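Macrodomain protein (Streptomyces coelicolor, PDB 5E3B) probably hydrolyses the bond between ADP-ribose and thymidine in DNA, as a macrodomain-type ADP-ribosyl hydrolase. Local coordinates at residues A31-V36 with S61-Q66; A69-W74 with N81-G86; T124-V129 with V140-I145. One frame throughout, in Å; residues are numbered along the deposited sequence.

In the fold
From the N terminus, strand 25-28 leads into the loop that holds 31-36. Interaction 1 joins this loop to 61-66, closing a loop of the chain that includes strand 40-47. Helix 66-76 follows at once. Interaction 2 closes a much shorter loop, bringing 81-86 back against that helix before strand 88-94. After strands 88-94 and 97-105, interaction 3 closes the short loop between the end of helix 119-136 and strand 139-143, setting that helix against the same mixed sheet. The three contacts are in series and neither nest nor cross. Interaction 3 lies near the centre of the chain and touches both others: His141 packs on Pro34 and Val36, and Gly86 O meets Thr124 and Ala125.

Interaction 1: A31-V36 with S61-Q66; sequences ATAPSV and SRRWPQ
Thr32 places OG1 between its own backbone N and carbonyl carbon (chi1 73°), while Arg63 sends CG opposite its N (chi1 -159°) and bends its chain at chi3, bringing NE to that hydroxyl. In this macrodomain the contact ties the loop between strands 25-28 and 40-47 to helix 56-63 and the chain leaving it. Arg63 NE donates to Thr32 OG1 at 2.9 Å. The bond is nearly straight, at 166°, and OG1 lies close to the guanidinium plane, at its edge. Ala33 instead approaches over one face of the guanidinium, with CB 3.8 Å from Arg63 NH2. Asp30 completes the polar cluster: its OD1 is hydrogen-bonded to Thr32 OG1, and its OD2 forms a salt bridge with Arg63 NH2. The guanidinium is thus gripped by two neighbouring groups, which would restrict its rotation. Thr32 is buried, and its side chain also packs on Phe56 and Val60 of helix 56-63. The Trp64 ring lies beneath the aliphatic part of Arg63, whose CG sits 3.7 Å above the ring plane, over its centre. Glu94 OE2 is the hydrogen-bond partner of Trp64 NE1. At the far end of the indole, Thr32 CB comes within 4.0 Å of Trp64 CZ3. Thr32 O meets the same ring obliquely, 3.3 Å from Trp64 CH2.

Interaction 2: A69-W74 with N81-G86; sequences AAYRAW and NDFGLG
Trp74 and Phe83 bring their CA atoms to 6.3 Å, the nearest CA pair between 69-74, on helix 66-76, and the irregular segment 81-86. Phe83 CG is anti to its backbone N (chi1 -175°), swinging the ring edge over the Trp74 indole. The edge meets that face in a T-shaped stack, with planes at 82° and the six-membered ring centroids 5.1 Å apart. Phe83 CB adds a CH-pi contact over the five-membered ring of Trp74. Tyr71 CE1 meets Phe83 CE2 at 4.0 Å, while its OH is hydrogen-bonded to Asn47 O. Beside the indole, Asn81 ND2 donates to Trp74 O at 3.0 Å, almost straight at 175°, in the carbonyl plane and on a lone pair. The other end of the amide, Asn81 OD1, accepts from Phe83 N at 2.9 Å, with the donor above the carbonyl plane. Both ends of the amide are therefore used, which fixes its flip. Trp74 NE1 may also donate to Asp82 OD1, but Asp82 has two conformers and that bond is doubtful. Trp74, Tyr71 and Phe83 all pack on Ile103 of strand 97-105. Asn81 OD1 and Phe83 N form an Asx turn, in the loop from helix 66-76 to edge strand 88-94 of the macrodomain sheet.

Interaction 3: T124-V129 with V140-I145; sequences TALGRV and VHLPRI
Leu126 and Leu142 reach for each other with one methyl each, CD2 to CD2 at 4.1 Å, and the two side chains slant across one another. About one turn further along the helix, Val129 does the same with Val140. Here Val129 CG1 meets Val140 CG2 at 4.2 Å. The backbones stay well apart, with 8.4 Å between the CA atoms of Val129 and Val140, so the branched side chains bridge the whole gap. The later helix residue, Val129, meets the earlier strand residue, Val140, while Leu126 meets Leu142.

Val140 and Leu142 are two apart on the strand, and both point their side chains toward the helix. They also support each other, since Val140 CG1 lies 3.7 Å from Leu142 CD1. Val129 holds CG1 anti to its backbone N (chi1 169°), and this puts that methyl on the strand side. Leu126 begins less directly, and it is the end of its side chain that comes close. His141 lies between the two strand residues and takes the other side of the sheet. Its ND1 is hydrogen-bonded to Tyr175 OH.

The contact belongs to the beta-alpha-beta crossover from strand 97-105 through helix 119-136 to strand 139-143. Strand 40-47 lies between those two strands. Leu126 and Val129 also touch Met102 of strand 97-105, and Leu126 packs on Leu160 and Leu165 of helix 154-166. All four contact residues are buried. Across the two segments the chemistry is purely apolar, methyl against methyl, so the helix is held to the sheet here by dispersion and the exclusion of water.

Interaction 1: A31-V36 with S61-Q66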
ATOM      1  N   ALA A  31      -8.755  -4.066  -5.878  1.00 14.46           N
ATOM      2  CA  ALA A  31      -8.112  -4.238  -4.552  1.00 15.25           C
ATOM      3  C   ALA A  31      -8.806  -3.465  -3.423  1.00 16.93           C
ATOM      4  O   ALA A  31      -8.572  -3.797  -2.281  1.00 17.59           O
ATOM      5  CB  ALA A  31      -6.674  -3.844  -4.596  1.00 15.53           C
ATOM      6  N   THR A  32      -9.622  -2.474  -3.734  1.00 16.86           N
ATOM      7  CA  THR A  32     -10.400  -1.764  -2.696  1.00 16.88           C
ATOM      8  C   THR A  32     -11.586  -2.471  -2.246  1.00 19.24           C
ATOM      9  O   THR A  32     -12.263  -2.023  -1.315  1.00 19.58           O
ATOM     10  CB  THR A  32     -10.731  -0.307  -3.133  1.00 15.39           C
ATOM     11  OG1 THR A  32     -11.743  -0.305  -4.153  1.00 17.24           O
ATOM     12  CG2 THR A  32      -9.491   0.416  -3.543  1.00 19.60           C
ATOM     13  N   ALA A  33     -11.896  -3.632  -2.822  1.00 17.40           N
ATOM     14  CA  ALA A  33     -12.962  -4.429  -2.353  1.00 20.94           C
ATOM     15  C   ALA A  33     -12.616  -5.872  -2.118  1.00 22.07           C
ATOM     16  O   ALA A  33     -13.208  -6.735  -2.728  1.00 21.97           O
ATOM     17  CB  ALA A  33     -14.128  -4.317  -3.326  1.00 24.35           C
ATOM     18  N   PRO A  34     -11.689  -6.160  -1.219  1.00 23.18           N
ATOM     19  CA  PRO A  34     -11.353  -7.584  -0.941  1.00 26.60           C
ATOM     20  C   PRO A  34     -12.542  -8.302  -0.357  1.00 31.41           C
ATOM     21  O   PRO A  34     -13.279  -7.682   0.428  1.00 32.27           O
ATOM     22  CB  PRO A  34     -10.215  -7.501   0.102  1.00 25.18           C
ATOM     23  CG  PRO A  34      -9.923  -6.080   0.314  1.00 25.08           C
ATOM     24  CD  PRO A  34     -10.963  -5.238  -0.334  1.00 22.42           C
ATOM     25  N   SER A  35     -12.697  -9.576  -0.700  1.00 34.80           N
ATOM     26  CA  SER A  35     -13.898 -10.333  -0.320  1.00 39.62           C
ATOM     27  C   SER A  35     -13.544 -11.491   0.580  1.00 42.19           C
ATOM     28  O   SER A  35     -13.956 -12.629   0.371  1.00 58.31           O
ATOM     29  CB  SER A  35     -14.590 -10.852  -1.562  1.00 42.94           C
ATOM     30  OG  SER A  35     -13.684 -11.670  -2.283  1.00 48.33           O
ATOM     31  N   VAL A  36     -12.766 -11.208   1.591  1.00 40.95           N
ATOM     32  CA  VAL A  36     -12.267 -12.244   2.415  1.00 38.78           C
ATOM     33  C   VAL A  36     -12.728 -11.895   3.821  1.00 37.34           C
ATOM     34  O   VAL A  36     -13.086 -10.736   4.120  1.00 37.76           O
ATOM     35  CB  VAL A  36     -10.740 -12.379   2.237  1.00 41.67           C
ATOM     36  CG1 VAL A  36     -10.009 -11.168   2.830  1.00 32.80           C
ATOM     37  CG2 VAL A  36     -10.224 -13.685   2.854  1.00 45.88           C
ATOM     38  N   SER A  61     -10.104   6.805  -3.652  1.00 11.41           N
ATOM     39  CA  SER A  61     -11.041   7.964  -3.400  1.00 12.42           C
ATOM     40  C   SER A  61     -12.433   7.714  -3.973  1.00 14.00           C
ATOM     41  O   SER A  61     -13.419   8.253  -3.446  1.00 14.11           O
ATOM     42  CB  SER A  61     -10.416   9.248  -3.827  1.00 12.45           C
ATOM     43  OG  SER A  61      -9.303   9.603  -3.052  1.00 10.88           O
ATOM     44  N   ARG A  62     -12.525   6.864  -4.990  1.00 13.94           N
ATOM     45  CA  ARG A  62     -13.856   6.395  -5.411  1.00 15.64           C
ATOM     46  C   ARG A  62     -14.584   5.608  -4.434  1.00 15.20           C
ATOM     47  O   ARG A  62     -15.847   5.580  -4.556  1.00 20.49           O
ATOM     48  CB  ARG A  62     -13.850   5.717  -6.748  1.00 17.38           C
ATOM     49  CG  ARG A  62     -13.639   6.711  -7.882  1.00 19.24           C
ATOM     50  CD  ARG A  62     -13.795   6.027  -9.231  1.00 20.87           C
ATOM     51  NE  ARG A  62     -12.656   5.159  -9.617  1.00 24.82           N
ATOM     52  CZ  ARG A  62     -11.540   5.575 -10.252  1.00 25.93           C
ATOM     53  NH1 ARG A  62     -11.343   6.856 -10.593  1.00 29.91           N
ATOM     54  NH2 ARG A  62     -10.603   4.710 -10.544  1.00 24.58           N
ATOM     55  N   ARG A  63     -13.934   5.044  -3.420  1.00 13.51           N
ATOM     56  CA  ARG A  63     -14.635   4.306  -2.417  1.00 14.17           C
ATOM     57  C   ARG A  63     -14.757   4.964  -1.022  1.00 13.68           C
ATOM     58  O   ARG A  63     -15.785   4.808  -0.325  1.00 13.86           O
ATOM     59  CB  ARG A  63     -13.981   2.954  -2.204  1.00 14.69           C
ATOM     60  CG  ARG A  63     -14.838   1.913  -1.593  1.00 15.65           C
ATOM     61  CD  ARG A  63     -14.278   0.500  -1.704  1.00 19.37           C
ATOM     62  NE  ARG A  63     -14.381  -0.085  -3.042  1.00 17.90           N
ATOM     63  CZ  ARG A  63     -15.441  -0.576  -3.647  1.00 20.69           C
ATOM     64  NH1 ARG A  63     -16.652  -0.550  -3.117  1.00 22.46           N
ATOM     65  NH2 ARG A  63     -15.270  -1.008  -4.896  1.00 24.43           N
ATOM     66  N   TRP A  64     -13.712   5.705  -0.651  1.00 13.30           N
ATOM     67  CA  TRP A  64     -13.656   6.318   0.714  1.00 13.28           C
ATOM     68  C   TRP A  64     -12.918   7.585   0.601  1.00 13.94           C
ATOM     69  O   TRP A  64     -11.899   7.689  -0.093  1.00 12.24           O
ATOM     70  CB  TRP A  64     -12.906   5.487   1.703  1.00 13.42           C
ATOM     71  CG  TRP A  64     -13.300   4.034   1.859  1.00 13.38           C
ATOM     72  CD1 TRP A  64     -14.429   3.501   2.467  1.00 14.46           C
ATOM     73  CD2 TRP A  64     -12.547   2.923   1.392  1.00 13.41           C
ATOM     74  NE1 TRP A  64     -14.393   2.145   2.402  1.00 15.49           N
ATOM     75  CE2 TRP A  64     -13.235   1.764   1.771  1.00 13.34           C
ATOM     76  CE3 TRP A  64     -11.316   2.795   0.713  1.00 13.17           C
ATOM     77  CZ2 TRP A  64     -12.764   0.472   1.488  1.00 14.91           C
ATOM     78  CZ3 TRP A  64     -10.865   1.494   0.408  1.00 13.48           C
ATOM     79  CH2 TRP A  64     -11.550   0.396   0.805  1.00 13.50           C
ATOM     80  N   PRO A  65     -13.339   8.629   1.376  1.00 15.52           N
ATOM     81  CA  PRO A  65     -12.664   9.910   1.371  1.00 15.50           C
ATOM     82  C   PRO A  65     -11.426   9.999   2.362  1.00 11.33           C
ATOM     83  O   PRO A  65     -10.525  10.829   2.172  1.00 15.11           O
ATOM     84  CB  PRO A  65     -13.833  10.836   1.865  1.00 17.62           C
ATOM     85  CG  PRO A  65     -14.594   9.965   2.765  1.00 16.75           C
ATOM     86  CD  PRO A  65     -14.640   8.662   2.114  1.00 17.54           C
ATOM     87  N   GLN A  66     -11.439   9.141   3.354  1.00 13.15           N
ATOM     88  CA  GLN A  66     -10.466   9.235   4.466  1.00 13.08           C
ATOM     89  C   GLN A  66      -8.996   9.095   4.031  1.00 12.67           C
ATOM     90  O   GLN A  66      -8.135   9.836   4.508  1.00 12.30           O
ATOM     91  CB  GLN A  66     -10.736   8.371   5.652  1.00 15.24           C
ATOM     92  CG  GLN A  66     -12.025   8.703   6.382  1.00 18.33           C
ATOM     93  CD  GLN A  66     -13.224   7.958   5.767  1.00 23.51           C
ATOM     94  OE1 GLN A  66     -13.127   7.309   4.748  1.00 18.51           O
ATOM     95  NE2 GLN A  66     -14.416   8.158   6.383  1.00 31.50           N
TER

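Interaction 2: A69-W74 with N81-G86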
ATOM      1  N   ALA A  69      -7.695  12.348   2.340  1.00 13.08           N
ATOM      2  CA  ALA A  69      -7.634  13.422   3.332  1.00 13.25           C
ATOM      3  C   ALA A  69      -6.489  13.238   4.266  1.00 11.22           C
ATOM      4  O   ALA A  69      -5.713  14.228   4.493  1.00 12.32           O
ATOM      5  CB  ALA A  69      -8.933  13.464   4.099  1.00 14.44           C
ATOM      6  N   ALA A  70      -6.326  12.018   4.738  1.00 12.66           N
ATOM      7  CA  ALA A  70      -5.196  11.683   5.680  1.00 11.51           C
ATOM      8  C   ALA A  70      -3.862  11.971   5.035  1.00 12.15           C
ATOM      9  O   ALA A  70      -2.904  12.521   5.664  1.00 13.96           O
ATOM     10  CB  ALA A  70      -5.320  10.263   6.155  1.00 13.32           C
ATOM     11  N   TYR A  71      -3.671  11.513   3.787  1.00 10.31           N
ATOM     12  CA  TYR A  71      -2.411  11.654   3.103  1.00 10.25           C
ATOM     13  C   TYR A  71      -2.067  13.096   2.898  1.00 10.28           C
ATOM     14  O   TYR A  71      -0.922  13.502   3.055  1.00 13.38           O
ATOM     15  CB  TYR A  71      -2.488  10.931   1.742  1.00 10.87           C
ATOM     16  CG  TYR A  71      -1.326  11.206   0.816  1.00 10.53           C
ATOM     17  CD1 TYR A  71      -0.092  10.504   0.916  1.00 11.03           C
ATOM     18  CD2 TYR A  71      -1.397  12.140  -0.193  1.00 11.55           C
ATOM     19  CE1 TYR A  71       0.979  10.768   0.090  1.00 10.97           C
ATOM     20  CE2 TYR A  71      -0.384  12.374  -1.041  1.00 11.25           C
ATOM     21  CZ  TYR A  71       0.849  11.702  -0.935  1.00 11.90           C
ATOM     22  OH  TYR A  71       1.846  11.953  -1.820  1.00 14.34           O
ATOM     23  N   ARG A  72      -3.032  13.878   2.413  1.00 11.36           N
ATOM     24  CA  ARG A  72      -2.743  15.323   2.118  1.00 12.51           C
ATOM     25  C   ARG A  72      -2.378  16.018   3.416  1.00 11.94           C
ATOM     26  O   ARG A  72      -1.456  16.853   3.384  1.00 14.89           O
ATOM     27  CB  ARG A  72      -3.944  15.944   1.419  1.00 11.75           C
ATOM     28  CG  ARG A  72      -4.222  15.404   0.037  1.00 12.77           C
ATOM     29  CD  ARG A  72      -5.110  16.335  -0.717  1.00 13.74           C
ATOM     30  NE  ARG A  72      -5.544  15.782  -2.010  1.00 12.88           N
ATOM     31  CZ  ARG A  72      -4.854  15.851  -3.150  1.00 12.16           C
ATOM     32  NH1 ARG A  72      -3.640  16.261  -3.210  1.00 11.88           N
ATOM     33  NH2 ARG A  72      -5.417  15.274  -4.200  1.00 12.78           N
ATOM     34  N   ALA A  73      -3.059  15.698   4.512  1.00 12.90           N
ATOM     35  CA  ALA A  73      -2.765  16.342   5.814  1.00 14.72           C
ATOM     36  C   ALA A  73      -1.395  15.935   6.298  1.00 15.63           C
ATOM     37  O   ALA A  73      -0.581  16.756   6.752  1.00 16.59           O
ATOM     38  CB  ALA A  73      -3.797  15.981   6.801  1.00 13.80           C
ATOM     39  N   TRP A  74      -1.065  14.645   6.178  1.00 14.41           N
ATOM     40  CA  TRP A  74       0.247  14.106   6.520  1.00 14.75           C
ATOM     41  C   TRP A  74       1.354  14.816   5.786  1.00 15.41           C
ATOM     42  O   TRP A  74       2.290  15.314   6.382  1.00 15.42           O
ATOM     43  CB  TRP A  74       0.194  12.599   6.365  1.00 14.84           C
ATOM     44  CG  TRP A  74       1.348  11.750   6.840  1.00 15.47           C
ATOM     45  CD1 TRP A  74       2.104  11.932   7.965  1.00 17.76           C
ATOM     46  CD2 TRP A  74       1.770  10.528   6.242  1.00 15.29           C
ATOM     47  NE1 TRP A  74       3.013  10.865   8.096  1.00 19.10           N
ATOM     48  CE2 TRP A  74       2.860  10.016   7.040  1.00 16.39           C
ATOM     49  CE3 TRP A  74       1.388   9.829   5.084  1.00 14.38           C
ATOM     50  CZ2 TRP A  74       3.486   8.823   6.726  1.00 17.33           C
ATOM     51  CZ3 TRP A  74       2.051   8.637   4.737  1.00 15.79           C
ATOM     52  CH2 TRP A  74       3.099   8.164   5.598  1.00 16.14           C
ATOM     53  N   ASN A  81       5.971  16.114  11.557  1.00 26.54           N
ATOM     54  CA  ASN A  81       5.636  14.725  11.654  1.00 21.21           C
ATOM     55  C   ASN A  81       6.625  13.743  10.956  1.00 24.22           C
ATOM     56  O   ASN A  81       7.711  14.189  10.554  1.00 26.15           O
ATOM     57  CB  ASN A  81       4.128  14.528  11.236  1.00 23.05           C
ATOM     58  CG  ASN A  81       3.903  14.580   9.707  1.00 20.59           C
ATOM     59  OD1 ASN A  81       4.774  14.301   8.961  1.00 20.94           O
ATOM     60  ND2 ASN A  81       2.723  14.984   9.308  1.00 19.11           N
ATOM     61  N   ASP A  82       6.293  12.416  10.846  0.53 21.82           N
ATOM     62  CA  ASP A  82       7.097  11.283  10.174  0.53 22.30           C
ATOM     63  C   ASP A  82       7.048  11.123   8.643  0.53 19.63           C
ATOM     64  O   ASP A  82       7.718  10.239   8.032  0.53 20.41           O
ATOM     65  CB  ASP A  82       6.943   9.872  10.887  0.53 26.50           C
ATOM     66  CG  ASP A  82       5.988   8.806  10.149  0.53 24.06           C
ATOM     67  OD1 ASP A  82       4.930   9.179   9.598  0.53 22.19           O
ATOM     68  OD2 ASP A  82       6.268   7.555  10.221  0.53 27.88           O
ATOM     69  N   PHE A  83       6.290  12.005   7.979  1.00 19.39           N
ATOM     70  CA  PHE A  83       6.177  11.872   6.533  1.00 17.41           C
ATOM     71  C   PHE A  83       7.525  11.852   5.857  1.00 19.25           C
ATOM     72  O   PHE A  83       8.352  12.753   6.105  1.00 18.28           O
ATOM     73  CB  PHE A  83       5.340  13.041   5.961  1.00 16.54           C
ATOM     74  CG  PHE A  83       5.091  12.910   4.490  1.00 15.85           C
ATOM     75  CD1 PHE A  83       6.014  13.413   3.582  1.00 17.39           C
ATOM     76  CD2 PHE A  83       3.938  12.320   4.008  1.00 16.60           C
ATOM     77  CE1 PHE A  83       5.781  13.317   2.214  1.00 17.89           C
ATOM     78  CE2 PHE A  83       3.698  12.179   2.660  1.00 15.25           C
ATOM     79  CZ  PHE A  83       4.626  12.662   1.754  1.00 16.85           C
ATOM     80  N   GLY A  84       7.741  10.857   5.011  1.00 15.34           N
ATOM     81  CA  GLY A  84       8.970  10.653   4.282  1.00 17.34           C
ATOM     82  C   GLY A  84       9.041   9.306   3.664  1.00 17.60           C
ATOM     83  O   GLY A  84       8.245   8.411   3.976  1.00 19.81           O
ATOM     84  N   LEU A  85      10.048   9.108   2.847  1.00 18.25           N
ATOM     85  CA  LEU A  85      10.286   7.815   2.164  1.00 18.72           C
ATOM     86  C   LEU A  85      10.407   6.675   3.133  1.00 17.90           C
ATOM     87  O   LEU A  85      11.137   6.818   4.161  1.00 19.71           O
ATOM     88  CB  LEU A  85      11.493   7.867   1.214  1.00 20.79           C
ATOM     89  CG  LEU A  85      11.251   8.664  -0.104  1.00 20.58           C
ATOM     90  CD1 LEU A  85      12.586   8.976  -0.791  1.00 22.75           C
ATOM     91  CD2 LEU A  85      10.370   7.945  -1.080  1.00 21.69           C
ATOM     92  N   GLY A  86       9.670   5.608   2.854  1.00 16.52           N
ATOM     93  CA  GLY A  86       9.589   4.410   3.747  1.00 17.97           C
ATOM     94  C   GLY A  86       8.553   4.439   4.875  1.00 16.16           C
ATOM     95  O   GLY A  86       8.219   3.408   5.429  1.00 15.16           O
TER

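Interaction 3: T124-V129 with V140-I145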
ATOM      1  N   THR A 124      11.165  -0.940   3.348  1.00 12.62           N
ATOM      2  CA  THR A 124      10.903  -0.425   4.668  1.00 13.05           C
ATOM      3  C   THR A 124       9.377  -0.333   4.926  1.00 11.75           C
ATOM      4  O   THR A 124       8.830  -0.768   5.950  1.00 12.97           O
ATOM      5  CB  THR A 124      11.568   0.925   4.862  1.00 14.01           C
ATOM      6  OG1 THR A 124      13.020   0.669   4.782  1.00 17.07           O
ATOM      7  CG2 THR A 124      11.250   1.523   6.165  1.00 15.54           C
ATOM      8  N   ALA A 125       8.705   0.216   3.938  1.00 11.79           N
ATOM      9  CA  ALA A 125       7.259   0.423   4.066  1.00 12.11           C
ATOM     10  C   ALA A 125       6.507  -0.846   4.137  1.00 12.70           C
ATOM     11  O   ALA A 125       5.576  -1.031   4.934  1.00 11.61           O
ATOM     12  CB  ALA A 125       6.704   1.259   2.885  1.00 13.05           C
ATOM     13  N   LEU A 126       6.868  -1.780   3.278  1.00 12.01           N
ATOM     14  CA  LEU A 126       6.267  -3.085   3.369  1.00 12.34           C
ATOM     15  C   LEU A 126       6.530  -3.830   4.646  1.00 12.84           C
ATOM     16  O   LEU A 126       5.660  -4.574   5.139  1.00 12.43           O
ATOM     17  CB  LEU A 126       6.661  -3.994   2.185  1.00 12.61           C
ATOM     18  CG  LEU A 126       6.152  -3.614   0.770  1.00 13.03           C
ATOM     19  CD1 LEU A 126       6.901  -4.378  -0.302  1.00 14.45           C
ATOM     20  CD2 LEU A 126       4.673  -3.973   0.656  1.00 13.80           C
ATOM     21  N   GLY A 127       7.716  -3.659   5.214  1.00 12.91           N
ATOM     22  CA  GLY A 127       7.963  -4.188   6.523  1.00 12.21           C
ATOM     23  C   GLY A 127       7.100  -3.609   7.604  1.00 13.57           C
ATOM     24  O   GLY A 127       6.585  -4.308   8.503  1.00 13.36           O
ATOM     25  N   ARG A 128       6.892  -2.294   7.510  1.00 13.47           N
ATOM     26  CA  ARG A 128       5.959  -1.662   8.415  1.00 13.89           C
ATOM     27  C   ARG A 128       4.499  -2.098   8.271  1.00 12.19           C
ATOM     28  O   ARG A 128       3.769  -2.217   9.269  1.00 13.34           O
ATOM     29  CB  ARG A 128       6.065  -0.152   8.309  1.00 14.02           C
ATOM     30  CG  ARG A 128       7.419   0.293   8.743  1.00 15.92           C
ATOM     31  CD  ARG A 128       7.613   1.785   8.746  1.00 18.94           C
ATOM     32  NE  ARG A 128       8.990   2.078   9.174  1.00 21.81           N
ATOM     33  CZ  ARG A 128       9.503   3.313   9.291  1.00 22.57           C
ATOM     34  NH1 ARG A 128       8.730   4.382   9.088  1.00 25.97           N
ATOM     35  NH2 ARG A 128      10.806   3.479   9.630  1.00 20.24           N
ATOM     36  N   VAL A 129       4.059  -2.312   7.031  1.00 11.23           N
ATOM     37  CA  VAL A 129       2.770  -2.925   6.767  1.00 10.77           C
ATOM     38  C   VAL A 129       2.685  -4.282   7.426  1.00 10.58           C
ATOM     39  O   VAL A 129       1.682  -4.632   8.008  1.00 10.31           O
ATOM     40  CB  VAL A 129       2.517  -2.990   5.236  1.00 11.47           C
ATOM     41  CG1 VAL A 129       1.334  -3.849   4.894  1.00 13.17           C
ATOM     42  CG2 VAL A 129       2.291  -1.579   4.683  1.00 12.10           C
ATOM     43  N   VAL A 140      -3.380  -8.893   3.465  1.00 11.81           N
ATOM     44  CA  VAL A 140      -2.912  -7.700   2.755  1.00 12.43           C
ATOM     45  C   VAL A 140      -3.291  -7.805   1.271  1.00 12.70           C
ATOM     46  O   VAL A 140      -3.244  -8.913   0.714  1.00 14.05           O
ATOM     47  CB  VAL A 140      -1.420  -7.477   2.979  1.00 12.86           C
ATOM     48  CG1 VAL A 140      -0.922  -6.372   2.124  1.00 14.40           C
ATOM     49  CG2 VAL A 140      -1.185  -7.183   4.474  1.00 14.60           C
ATOM     50  N   HIS A 141      -3.734  -6.696   0.694  1.00 11.51           N
ATOM     51  CA  HIS A 141      -4.356  -6.601  -0.648  1.00 11.70           C
ATOM     52  C   HIS A 141      -3.702  -5.458  -1.350  1.00 13.35           C
ATOM     53  O   HIS A 141      -3.718  -4.290  -0.881  1.00 12.32           O
ATOM     54  CB  HIS A 141      -5.865  -6.403  -0.444  1.00 12.64           C
ATOM     55  CG  HIS A 141      -6.474  -7.541   0.294  1.00 12.77           C
ATOM     56  ND1 HIS A 141      -6.929  -8.682  -0.337  1.00 13.38           N
ATOM     57  CD2 HIS A 141      -6.589  -7.784   1.617  1.00 12.26           C
ATOM     58  CE1 HIS A 141      -7.373  -9.531   0.549  1.00 12.95           C
ATOM     59  NE2 HIS A 141      -7.131  -9.043   1.755  1.00 13.77           N
ATOM     60  N   LEU A 142      -3.000  -5.774  -2.484  1.00 11.31           N
ATOM     61  CA  LEU A 142      -2.217  -4.805  -3.159  1.00 13.41           C
ATOM     62  C   LEU A 142      -2.527  -4.773  -4.658  1.00 12.70           C
ATOM     63  O   LEU A 142      -2.707  -5.805  -5.265  1.00 16.00           O
ATOM     64  CB  LEU A 142      -0.701  -5.022  -3.025  1.00 17.96           C
ATOM     65  CG  LEU A 142       0.004  -5.140  -1.650  1.00 18.05           C
ATOM     66  CD1 LEU A 142       0.167  -6.574  -1.397  1.00 20.77           C
ATOM     67  CD2 LEU A 142       1.303  -4.346  -1.597  1.00 23.40           C
ATOM     68  N   PRO A 143      -2.591  -3.589  -5.218  1.00 11.96           N
ATOM     69  CA  PRO A 143      -2.670  -3.571  -6.660  1.00 13.43           C
ATOM     70  C   PRO A 143      -1.288  -3.823  -7.234  1.00 13.51           C
ATOM     71  O   PRO A 143      -0.277  -3.477  -6.705  1.00 15.73           O
ATOM     72  CB  PRO A 143      -3.038  -2.142  -6.939  1.00 13.08           C
ATOM     73  CG  PRO A 143      -2.432  -1.356  -5.817  1.00 14.23           C
ATOM     74  CD  PRO A 143      -2.579  -2.219  -4.658  1.00 14.76           C
ATOM     75  N   ARG A 144      -1.371  -4.453  -8.401  1.00 18.22           N
ATOM     76  CA  ARG A 144      -0.239  -4.809  -9.138  1.00 21.40           C
ATOM     77  C   ARG A 144       0.128  -3.548  -9.761  1.00 32.24           C
ATOM     78  O   ARG A 144      -0.763  -2.744 -10.237  1.00 35.04           O
ATOM     79  CB  ARG A 144      -0.669  -5.898 -10.187  1.00 21.02           C
ATOM     80  CG  ARG A 144       0.396  -6.248 -11.124  1.00 23.57           C
ATOM     81  CD  ARG A 144      -0.228  -7.059 -12.248  1.00 19.37           C
ATOM     82  NE  ARG A 144      -0.421  -8.424 -11.821  1.00 19.76           N
ATOM     83  CZ  ARG A 144       0.531  -9.348 -11.765  1.00 18.98           C
ATOM     84  NH1 ARG A 144       0.201 -10.544 -11.323  1.00 24.01           N
ATOM     85  NH2 ARG A 144       1.801  -9.111 -12.119  1.00 19.38           N
ATOM     86  N   ILE A 145       1.398  -3.261  -9.591  1.00 31.65           N
ATOM     87  CA  ILE A 145       2.088  -2.333 -10.421  1.00 32.82           C
ATOM     88  C   ILE A 145       3.190  -3.084 -11.260  1.00 29.69           C
ATOM     89  O   ILE A 145       3.324  -2.714 -12.424  1.00 51.55           O
ATOM     90  CB  ILE A 145       2.614  -1.150  -9.553  1.00 28.29           C
ATOM     91  CG1 ILE A 145       3.468  -1.584  -8.366  1.00 25.16           C
ATOM     92  CG2 ILE A 145       1.372  -0.376  -9.036  1.00 30.14           C
ATOM     93  CD1 ILE A 145       4.295  -0.505  -7.682  1.00 25.33           C
TER